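Local coordinates for protein glucose-6-phosphate isomerase (Plasmodium falciparum, PDB 3QKI) that probably interconverts alpha-D-glucose 6-phosphate and beta-D-fructose 6-phosphate, the isomerase step near the start of glycolysis, at residues E95-G100 / R109-T114; E101-T106 / N547-W552; T114-P119 / E137-V142. All coordinates share one frame; numbering follows the deposited sequence.

Contact 1: residues E95-G100 / R109-T114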
loop_
_atom_site.group_PDB
_atom_site.type_symbol
_atom_site.label_atom_id
_atom_site.label_comp_id
_atom_site.label_asym_id
_atom_site.label_seq_id
_atom_site.Cartn_x
_atom_site.Cartn_y
_atom_site.Cartn_z
ATOM N N GLU A 95 1.494 18.730 27.027
ATOM C CA GLU A 95 1.528 18.500 28.471
ATOM C C GLU A 95 0.141 18.120 29.026
ATOM O O GLU A 95 0.056 17.144 29.773
ATOM C CB GLU A 95 2.138 19.691 29.216
ATOM C CG GLU A 95 2.325 19.432 30.704
ATOM C CD GLU A 95 3.080 20.505 31.461
ATOM O OE1 GLU A 95 2.809 21.708 31.228
ATOM O OE2 GLU A 95 3.909 20.139 32.323
ATOM N N LYS A 96 -0.948 18.812 28.589
ATOM C CA LYS A 96 -2.317 18.487 29.017
ATOM C C LYS A 96 -2.682 17.052 28.608
ATOM O O LYS A 96 -3.300 16.334 29.386
ATOM C CB LYS A 96 -3.329 19.464 28.400
ATOM C CG LYS A 96 -3.363 20.825 29.057
ATOM C CD LYS A 96 -4.078 21.815 28.152
ATOM C CE LYS A 96 -5.343 22.361 28.762
ATOM N NZ LYS A 96 -6.543 22.006 27.958
ATOM N N THR A 97 -2.270 16.634 27.393
ATOM C CA THR A 97 -2.514 15.281 26.878
ATOM C C THR A 97 -1.854 14.245 27.788
ATOM O O THR A 97 -2.540 13.329 28.257
ATOM C CB THR A 97 -2.063 15.175 25.410
ATOM O OG1 THR A 97 -2.692 16.222 24.667
ATOM C CG2 THR A 97 -2.417 13.815 24.783
ATOM N N PHE A 98 -0.534 14.400 28.050
ATOM C CA PHE A 98 0.254 13.502 28.904
ATOM C C PHE A 98 -0.308 13.442 30.343
ATOM O O PHE A 98 -0.261 12.372 30.957
ATOM C CB PHE A 98 1.711 13.932 28.945
ATOM C CG PHE A 98 2.581 13.366 27.847
ATOM C CD1 PHE A 98 3.498 12.351 28.116
ATOM C CD2 PHE A 98 2.514 13.873 26.553
ATOM C CE1 PHE A 98 4.337 11.852 27.106
ATOM C CE2 PHE A 98 3.331 13.355 25.534
ATOM C CZ PHE A 98 4.250 12.366 25.825
ATOM N N MET A 99 -0.831 14.590 30.857
ATOM C CA MET A 99 -1.411 14.698 32.215
ATOM C C MET A 99 -2.773 14.004 32.366
ATOM O O MET A 99 -3.226 13.766 33.479
ATOM C CB MET A 99 -1.496 16.167 32.682
ATOM C CG MET A 99 -0.154 16.809 33.003
ATOM S SD MET A 99 0.849 15.930 34.236
ATOM C CE MET A 99 2.336 15.494 33.167
ATOM N N GLY A 100 -3.423 13.671 31.262
ATOM C CA GLY A 100 -4.722 12.999 31.343
ATOM C C GLY A 100 -5.919 13.919 31.239
ATOM O O GLY A 100 -7.053 13.487 31.469
ATOM N N ARG A 109 -12.986 13.142 26.349
ATOM C CA ARG A 109 -12.175 12.032 26.816
ATOM C C ARG A 109 -10.724 12.372 26.981
ATOM O O ARG A 109 -10.198 13.263 26.311
ATOM C CB ARG A 109 -12.264 10.868 25.826
ATOM C CG ARG A 109 -13.613 10.208 25.801
ATOM C CD ARG A 109 -13.460 8.714 25.818
ATOM N NE ARG A 109 -13.200 8.185 24.487
ATOM C CZ ARG A 109 -14.131 7.668 23.697
ATOM N NH1 ARG A 109 -15.400 7.634 24.088
ATOM N NH2 ARG A 109 -13.804 7.186 22.505
ATOM N N SER A 110 -10.050 11.587 27.815
ATOM C CA SER A 110 -8.620 11.684 28.009
ATOM C C SER A 110 -7.958 10.936 26.850
ATOM O O SER A 110 -8.607 10.147 26.164
ATOM C CB SER A 110 -8.223 11.069 29.345
ATOM O OG SER A 110 -8.768 11.823 30.413
ATOM N N VAL A 111 -6.676 11.208 26.621
ATOM C CA VAL A 111 -5.865 10.608 25.541
ATOM C C VAL A 111 -4.597 10.136 26.251
ATOM O O VAL A 111 -3.679 10.929 26.506
ATOM C CB VAL A 111 -5.590 11.641 24.425
ATOM C CG1 VAL A 111 -4.618 11.074 23.393
ATOM C CG2 VAL A 111 -6.900 12.087 23.749
ATOM N N LEU A 112 -4.578 8.853 26.625
ATOM C CA LEU A 112 -3.494 8.339 27.474
ATOM C C LEU A 112 -2.786 7.091 26.980
ATOM O O LEU A 112 -2.318 6.280 27.796
ATOM C CB LEU A 112 -4.003 8.171 28.920
ATOM C CG LEU A 112 -4.231 9.438 29.744
ATOM C CD1 LEU A 112 -5.043 9.127 31.010
ATOM C CD2 LEU A 112 -2.917 10.141 30.057
ATOM N N HIS A 113 -2.586 6.982 25.661
ATOM C CA HIS A 113 -1.790 5.883 25.124
ATOM C C HIS A 113 -0.328 5.932 25.657
ATOM O O HIS A 113 0.301 4.893 25.806
ATOM C CB HIS A 113 -1.834 5.860 23.593
ATOM C CG HIS A 113 -1.503 7.170 22.971
ATOM N ND1 HIS A 113 -2.483 8.130 22.755
ATOM C CD2 HIS A 113 -0.314 7.650 22.563
ATOM C CE1 HIS A 113 -1.852 9.165 22.229
ATOM N NE2 HIS A 113 -0.544 8.920 22.087
ATOM N N THR A 114 0.180 7.127 25.991
ATOM C CA THR A 114 1.521 7.292 26.565
ATOM C C THR A 114 1.658 6.596 27.936
ATOM O O THR A 114 2.751 6.163 28.270
ATOM C CB THR A 114 1.931 8.782 26.652
ATOM O OG1 THR A 114 0.930 9.505 27.382
ATOM C CG2 THR A 114 2.127 9.407 25.297
HETATM O O HOH W 1 -5.170 13.067 28.206
HETATM O O HOH W 2 1.204 10.030 30.040
#
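Ser-110 and Gly-100 meet through a short hydrogen bond: the hydroxyl OG of Ser-110 donates to the carbonyl O of Gly-100 at 2.6 Å. The donor stands 38° out of the carbonyl plane, so the bond is made from above the peptide and not on a lone pair. Leu-112 covers the same glycine, its CD2 lying 3.6 Å from CA of Gly-100 and reaching the carbonyl O of Phe-98 as well. One turn back, CG2 of Thr-97 rests 3.8 Å from CG1 of Val-111. At the other end Thr-114 sets its methyl over one face of the Phe-98 ring, CG2 lying 4.0 Å from the ring centroid and 25° off the normal, a CH-pi contact displaced toward the rim. With chi1 of Thr-114 at 55°, OG1 sits between backbone N and carbonyl carbon, which leaves CG2 for the ring and OG1 for water 2, 2.7 Å away; that water donates to the carbonyl O of Phe-98. Water 1 accepts from Val-111 N at 2.9 Å and can donate to Thr-97 O, though it has more acceptors in reach than protons. Both waters thus lie at carbonyls of the C-terminal end of the helix. What positions Gly-100 is a Schellman motif: its positive phi ends the helix and two bonds run back into the last turn, among them Gly-100 N to Thr-97 O at 3.2 Å. Thr-97 OG1 is held within its own helix by the carbonyl of Lys-93. Farther out, helix 330-349 packs on Phe-98 and Thr-114 through Asp-344, helix 523-543 meets Thr-97 through Phe-542, and Ile-130 of strand 129-130 touches Ser-110 and Leu-112, so the end of helix 90-99 and its returning loop are lodged among two helices and a short strand.

Contact 2: residues E101-T106 / N547-W552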
loop_
_atom_site.group_PDB
_atom_site.type_symbol
_atom_site.label_atom_id
_atom_site.label_comp_id
_atom_site.label_asym_id
_atom_site.label_seq_id
_atom_site.Cartn_x
_atom_site.Cartn_y
_atom_site.Cartn_z
ATOM N N GLU A 101 -5.698 15.185 30.830
ATOM C CA GLU A 101 -6.798 16.123 30.631
ATOM C C GLU A 101 -7.630 15.688 29.447
ATOM O O GLU A 101 -7.111 15.013 28.547
ATOM C CB GLU A 101 -6.282 17.551 30.451
ATOM C CG GLU A 101 -5.567 18.042 31.698
ATOM C CD GLU A 101 -5.397 19.541 31.819
ATOM O OE1 GLU A 101 -6.258 20.290 31.298
ATOM O OE2 GLU A 101 -4.438 19.961 32.507
ATOM N N LYS A 102 -8.918 16.047 29.451
ATOM C CA LYS A 102 -9.871 15.667 28.405
ATOM C C LYS A 102 -9.665 16.434 27.099
ATOM O O LYS A 102 -10.542 17.187 26.677
ATOM C CB LYS A 102 -11.316 15.716 28.933
ATOM C CG LYS A 102 -11.565 14.814 30.129
ATOM C CD LYS A 102 -13.029 14.887 30.543
ATOM C CE LYS A 102 -13.279 14.430 31.945
ATOM N NZ LYS A 102 -14.710 14.065 32.132
ATOM N N VAL A 103 -8.495 16.205 26.433
ATOM C CA VAL A 103 -8.126 16.898 25.199
ATOM C C VAL A 103 -8.948 16.470 23.970
ATOM O O VAL A 103 -9.000 17.212 22.986
ATOM C CB VAL A 103 -6.599 16.959 24.952
ATOM C CG1 VAL A 103 -5.892 17.646 26.113
ATOM C CG2 VAL A 103 -6.018 15.572 24.702
ATOM N N ASN A 104 -9.597 15.279 24.032
ATOM C CA ASN A 104 -10.473 14.817 22.963
ATOM C C ASN A 104 -11.778 15.537 23.294
ATOM O O ASN A 104 -12.611 15.043 24.058
ATOM C CB ASN A 104 -10.610 13.294 23.003
ATOM C CG ASN A 104 -11.551 12.720 21.989
ATOM O OD1 ASN A 104 -12.285 13.423 21.292
ATOM N ND2 ASN A 104 -11.578 11.413 21.908
ATOM N N MET A 105 -11.901 16.759 22.773
ATOM C CA MET A 105 -12.979 17.693 23.105
ATOM C C MET A 105 -14.357 17.411 22.489
ATOM O O MET A 105 -15.338 17.986 22.946
ATOM C CB MET A 105 -12.517 19.163 22.932
ATOM C CG MET A 105 -11.658 19.429 21.652
ATOM S SD MET A 105 -12.488 19.350 20.039
ATOM C CE MET A 105 -13.757 20.651 20.224
ATOM N N THR A 106 -14.461 16.503 21.505
ATOM C CA THR A 106 -15.778 16.196 20.953
ATOM C C THR A 106 -16.406 15.004 21.664
ATOM O O THR A 106 -17.616 14.874 21.653
ATOM C CB THR A 106 -15.764 16.004 19.434
ATOM O OG1 THR A 106 -15.039 14.817 19.129
ATOM C CG2 THR A 106 -15.210 17.212 18.689
ATOM N N ASN A 547 -9.079 18.141 16.160
ATOM C CA ASN A 547 -9.141 17.093 17.167
ATOM C C ASN A 547 -8.615 15.786 16.522
ATOM O O ASN A 547 -9.290 15.198 15.689
ATOM C CB ASN A 547 -10.560 16.937 17.731
ATOM C CG ASN A 547 -10.671 15.877 18.813
ATOM O OD1 ASN A 547 -9.679 15.409 19.366
ATOM N ND2 ASN A 547 -11.878 15.495 19.160
ATOM N N SER A 548 -7.405 15.359 16.897
ATOM C CA SER A 548 -6.742 14.160 16.357
ATOM C C SER A 548 -7.340 12.871 16.900
ATOM O O SER A 548 -6.966 11.790 16.465
ATOM C CB SER A 548 -5.269 14.155 16.775
ATOM O OG SER A 548 -4.507 15.177 16.172
ATOM N N PHE A 549 -8.215 12.984 17.897
ATOM C CA PHE A 549 -8.654 11.884 18.704
ATOM C C PHE A 549 -10.020 11.287 18.474
ATOM O O PHE A 549 -10.306 10.246 19.040
ATOM C CB PHE A 549 -8.371 12.222 20.192
ATOM C CG PHE A 549 -6.979 12.780 20.359
ATOM C CD1 PHE A 549 -6.784 14.118 20.697
ATOM C CD2 PHE A 549 -5.856 11.986 20.128
ATOM C CE1 PHE A 549 -5.490 14.632 20.859
ATOM C CE2 PHE A 549 -4.567 12.515 20.255
ATOM C CZ PHE A 549 -4.395 13.827 20.641
ATOM N N ASP A 550 -10.840 11.906 17.619
ATOM C CA ASP A 550 -12.155 11.392 17.326
ATOM C C ASP A 550 -12.163 10.842 15.895
ATOM O O ASP A 550 -11.133 10.851 15.205
ATOM C CB ASP A 550 -13.212 12.514 17.522
ATOM C CG ASP A 550 -13.021 13.779 16.679
ATOM O OD1 ASP A 550 -12.243 13.738 15.695
ATOM O OD2 ASP A 550 -13.672 14.797 16.982
ATOM N N GLN A 551 -13.312 10.321 15.451
ATOM C CA GLN A 551 -13.445 9.778 14.095
ATOM C C GLN A 551 -14.919 9.732 13.705
ATOM O O GLN A 551 -15.447 8.680 13.383
ATOM C CB GLN A 551 -12.702 8.422 13.889
ATOM C CG GLN A 551 -13.074 7.276 14.871
ATOM C CD GLN A 551 -12.597 7.529 16.293
ATOM O OE1 GLN A 551 -11.437 7.889 16.537
ATOM N NE2 GLN A 551 -13.492 7.391 17.272
ATOM N N TRP A 552 -15.585 10.894 13.742
ATOM C CA TRP A 552 -17.018 11.005 13.413
ATOM C C TRP A 552 -17.337 10.673 11.970
ATOM O O TRP A 552 -18.480 10.334 11.664
ATOM C CB TRP A 552 -17.544 12.399 13.770
ATOM C CG TRP A 552 -17.473 12.684 15.240
ATOM C CD1 TRP A 552 -16.650 13.565 15.866
ATOM C CD2 TRP A 552 -18.231 12.041 16.265
ATOM N NE1 TRP A 552 -16.871 13.537 17.222
ATOM C CE2 TRP A 552 -17.844 12.614 17.493
ATOM C CE3 TRP A 552 -19.214 11.033 16.266
ATOM C CZ2 TRP A 552 -18.420 12.235 18.713
ATOM C CZ3 TRP A 552 -19.781 10.651 17.477
ATOM C CH2 TRP A 552 -19.391 11.258 18.678
#
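Asn-104 and Phe-549 mark the nearest backbone approach, with CA atoms 5.5 Å apart, between two irregular loops; Asn-104 is the centre of an inverse gamma turn. Asn-547 donates through ND2 to OD1 of Asn-104 at 3.0 Å, with an almost straight N-H...O angle of 178°. The acceptor lies in the donor's amide plane; the donor stands 39° above the carbonyl plane of Asn-104, and the two amide planes are 61° apart. ND2 of Asn-104 is hydrogen-bonded to OE1 of Glu-107, so both ends of this amide are engaged. Thr-106 OG1 relays the next bonds: it donates to the anti lone pair of Asp-550 OD2 at 2.5 Å and accepts at 2.9 Å from NE1 of Trp-552, approached near the indole plane at the ring's edge. The other carboxylate oxygen, OD1, forms a salt bridge with Lys-402, so both oxygens of this buried acid are engaged. Val-103 CG2 meets Phe-549 CE1 at 4.0 Å. Lys-505 of the second subunit makes a cation-pi contact with Trp-552, placing this loop pair at the dimer interface. The 547-552 loop opens with an Asx turn, Asn-547 OD1 accepting from Phe-549 N, and Asp-550 lies about 8 Å, side chain to side chain, from the fructose 6-phosphate-binding Glu-398.

Contact 3: residues T114-P119 / E137-V142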
loop_
_atom_site.group_PDB
_atom_site.type_symbol
_atom_site.label_atom_id
_atom_site.label_comp_id
_atom_site.label_asym_id
_atom_site.label_seq_id
_atom_site.Cartn_x
_atom_site.Cartn_y
_atom_site.Cartn_z
ATOM N N THR A 114 0.180 7.127 25.991
ATOM C CA THR A 114 1.521 7.292 26.565
ATOM C C THR A 114 1.658 6.596 27.936
ATOM O O THR A 114 2.751 6.163 28.270
ATOM C CB THR A 114 1.931 8.782 26.652
ATOM O OG1 THR A 114 0.930 9.505 27.382
ATOM C CG2 THR A 114 2.127 9.407 25.297
ATOM N N ALA A 115 0.553 6.454 28.697
ATOM C CA ALA A 115 0.560 5.792 30.012
ATOM C C ALA A 115 0.805 4.291 29.884
ATOM O O ALA A 115 1.334 3.678 30.820
ATOM C CB ALA A 115 -0.758 6.047 30.744
ATOM N N LEU A 116 0.452 3.696 28.705
ATOM C CA LEU A 116 0.610 2.264 28.432
ATOM C C LEU A 116 2.051 1.765 28.530
ATOM O O LEU A 116 2.284 0.591 28.830
ATOM C CB LEU A 116 0.046 1.900 27.047
ATOM C CG LEU A 116 -1.451 2.147 26.859
ATOM C CD1 LEU A 116 -1.824 2.102 25.380
ATOM C CD2 LEU A 116 -2.294 1.188 27.696
ATOM N N ARG A 117 2.995 2.635 28.257
ATOM C CA ARG A 117 4.405 2.263 28.249
ATOM C C ARG A 117 5.240 2.855 29.394
ATOM O O ARG A 117 6.456 2.711 29.369
ATOM C CB ARG A 117 5.035 2.524 26.871
ATOM C CG ARG A 117 4.744 3.912 26.326
ATOM C CD ARG A 117 3.654 3.890 25.267
ATOM N NE ARG A 117 3.842 5.062 24.414
ATOM C CZ ARG A 117 3.192 5.306 23.285
ATOM N NH1 ARG A 117 2.266 4.457 22.845
ATOM N NH2 ARG A 117 3.475 6.388 22.577
ATOM N N ILE A 118 4.609 3.482 30.410
ATOM C CA ILE A 118 5.355 3.984 31.576
ATOM C C ILE A 118 5.834 2.706 32.347
ATOM O O ILE A 118 5.011 1.817 32.593
ATOM C CB ILE A 118 4.507 4.947 32.452
ATOM C CG1 ILE A 118 4.204 6.246 31.683
ATOM C CG2 ILE A 118 5.216 5.249 33.802
ATOM C CD1 ILE A 118 3.113 7.167 32.339
ATOM N N PRO A 119 7.155 2.543 32.607
ATOM C CA PRO A 119 7.620 1.318 33.302
ATOM C C PRO A 119 7.194 1.274 34.768
ATOM O O PRO A 119 6.880 2.311 35.350
ATOM C CB PRO A 119 9.143 1.355 33.126
ATOM C CG PRO A 119 9.477 2.795 32.968
ATOM C CD PRO A 119 8.270 3.489 32.369
ATOM N N GLU A 137 -1.837 1.432 37.637
ATOM C CA GLU A 137 -2.109 0.184 38.328
ATOM C C GLU A 137 -2.909 -0.760 37.417
ATOM O O GLU A 137 -2.654 -1.955 37.404
ATOM C CB GLU A 137 -2.861 0.442 39.635
ATOM C CG GLU A 137 -1.997 1.180 40.649
ATOM C CD GLU A 137 -1.089 0.350 41.542
ATOM O OE1 GLU A 137 -1.067 -0.898 41.409
ATOM O OE2 GLU A 137 -0.398 0.962 42.390
ATOM N N ASP A 138 -3.849 -0.214 36.629
ATOM C CA ASP A 138 -4.634 -0.979 35.663
ATOM C C ASP A 138 -3.717 -1.416 34.514
ATOM O O ASP A 138 -3.801 -2.567 34.087
ATOM C CB ASP A 138 -5.779 -0.124 35.104
ATOM C CG ASP A 138 -6.892 0.178 36.084
ATOM O OD1 ASP A 138 -7.395 -0.768 36.714
ATOM O OD2 ASP A 138 -7.293 1.359 36.178
ATOM N N VAL A 139 -2.844 -0.499 34.035
ATOM C CA VAL A 139 -1.888 -0.729 32.939
ATOM C C VAL A 139 -0.994 -1.911 33.319
ATOM O O VAL A 139 -0.900 -2.893 32.568
ATOM C CB VAL A 139 -1.065 0.548 32.601
ATOM C CG1 VAL A 139 0.137 0.229 31.702
ATOM C CG2 VAL A 139 -1.942 1.629 31.968
ATOM N N HIS A 140 -0.355 -1.820 34.498
ATOM C CA HIS A 140 0.506 -2.894 34.970
ATOM C C HIS A 140 -0.169 -4.197 35.380
ATOM O O HIS A 140 0.454 -5.246 35.262
ATOM C CB HIS A 140 1.562 -2.396 35.944
ATOM C CG HIS A 140 2.575 -1.572 35.241
ATOM N ND1 HIS A 140 3.594 -2.155 34.512
ATOM C CD2 HIS A 140 2.663 -0.232 35.122
ATOM C CE1 HIS A 140 4.292 -1.153 34.006
ATOM N NE2 HIS A 140 3.766 0.025 34.343
ATOM N N GLY A 141 -1.424 -4.128 35.825
ATOM C CA GLY A 141 -2.212 -5.312 36.156
ATOM C C GLY A 141 -2.395 -6.141 34.895
ATOM O O GLY A 141 -2.183 -7.357 34.904
ATOM N N VAL A 142 -2.717 -5.470 33.774
ATOM C CA VAL A 142 -2.879 -6.128 32.468
ATOM C C VAL A 142 -1.538 -6.649 31.945
ATOM O O VAL A 142 -1.472 -7.800 31.529
ATOM C CB VAL A 142 -3.618 -5.239 31.437
ATOM C CG1 VAL A 142 -3.662 -5.899 30.061
ATOM C CG2 VAL A 142 -5.015 -4.928 31.911
#
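His-140 reaches from helix 135-154 to the carbonyl O of Ile-118. From CB, its CG is turned anti to the carbonyl carbon (chi1 -70°), which carries the imidazole out of the helix toward the 114-119 loop. Along the ring, CD2 stays 4.0 Å from Ile-118 O, while CE1 comes to 3.4 Å from the same oxygen and also passes the carbonyl carbon of Pro-119. The tip, NE2, donates to Ile-118 O at 2.8 Å. The N-H...O angle of 140° shows a bent bond, although the oxygen lies close to the ring plane and meets the imidazole at its edge. Seen from the acceptor, the donor is tilted 21° from the carbonyl plane. Val-139, the preceding residue, points its CB toward the loop and lays CG1 3.6 Å from Leu-116 O and 3.8 Å from Ala-115 O. Its other methyl, CG2, makes a looser apolar contact with CD2 of Leu-116 at 4.3 Å. Arg-117 turns from this helix to pair with Asp-344 and Glu-534, tying the same loop to helices 330-349 and 523-543. One directional bond beside methyl packing therefore joins loop and helix, and the use of NE2 as donor implies that this nitrogen carries a proton, whatever the state of ND1.

How the contacts relate
Contacts 1 and 2 adjoin, with centres 11 Å apart, and share one packing region: Val-111 CG1 lies 3.5 Å from Phe-549 CE2, and Thr-97 OG1 lies 3.4 Å from Val-103 CG2. Probable backbone hydrogen bonds, Glu-101 N to Lys-96 O and Arg-109 N to Asn-104 O, also join them. Contact 3 follows contact 1 in series through the shared Thr-114, centre 13 Å away, but stays about 9 Å from contact 2 at nearest atoms. All three lie within about 8 to 12 Å of residues that bind fructose 6-phosphate: between side chains, Leu-112 is about 12 Å and Leu-116 about 10 Å from Lys-250, while Trp-552 is about 10 Å from Lys-558.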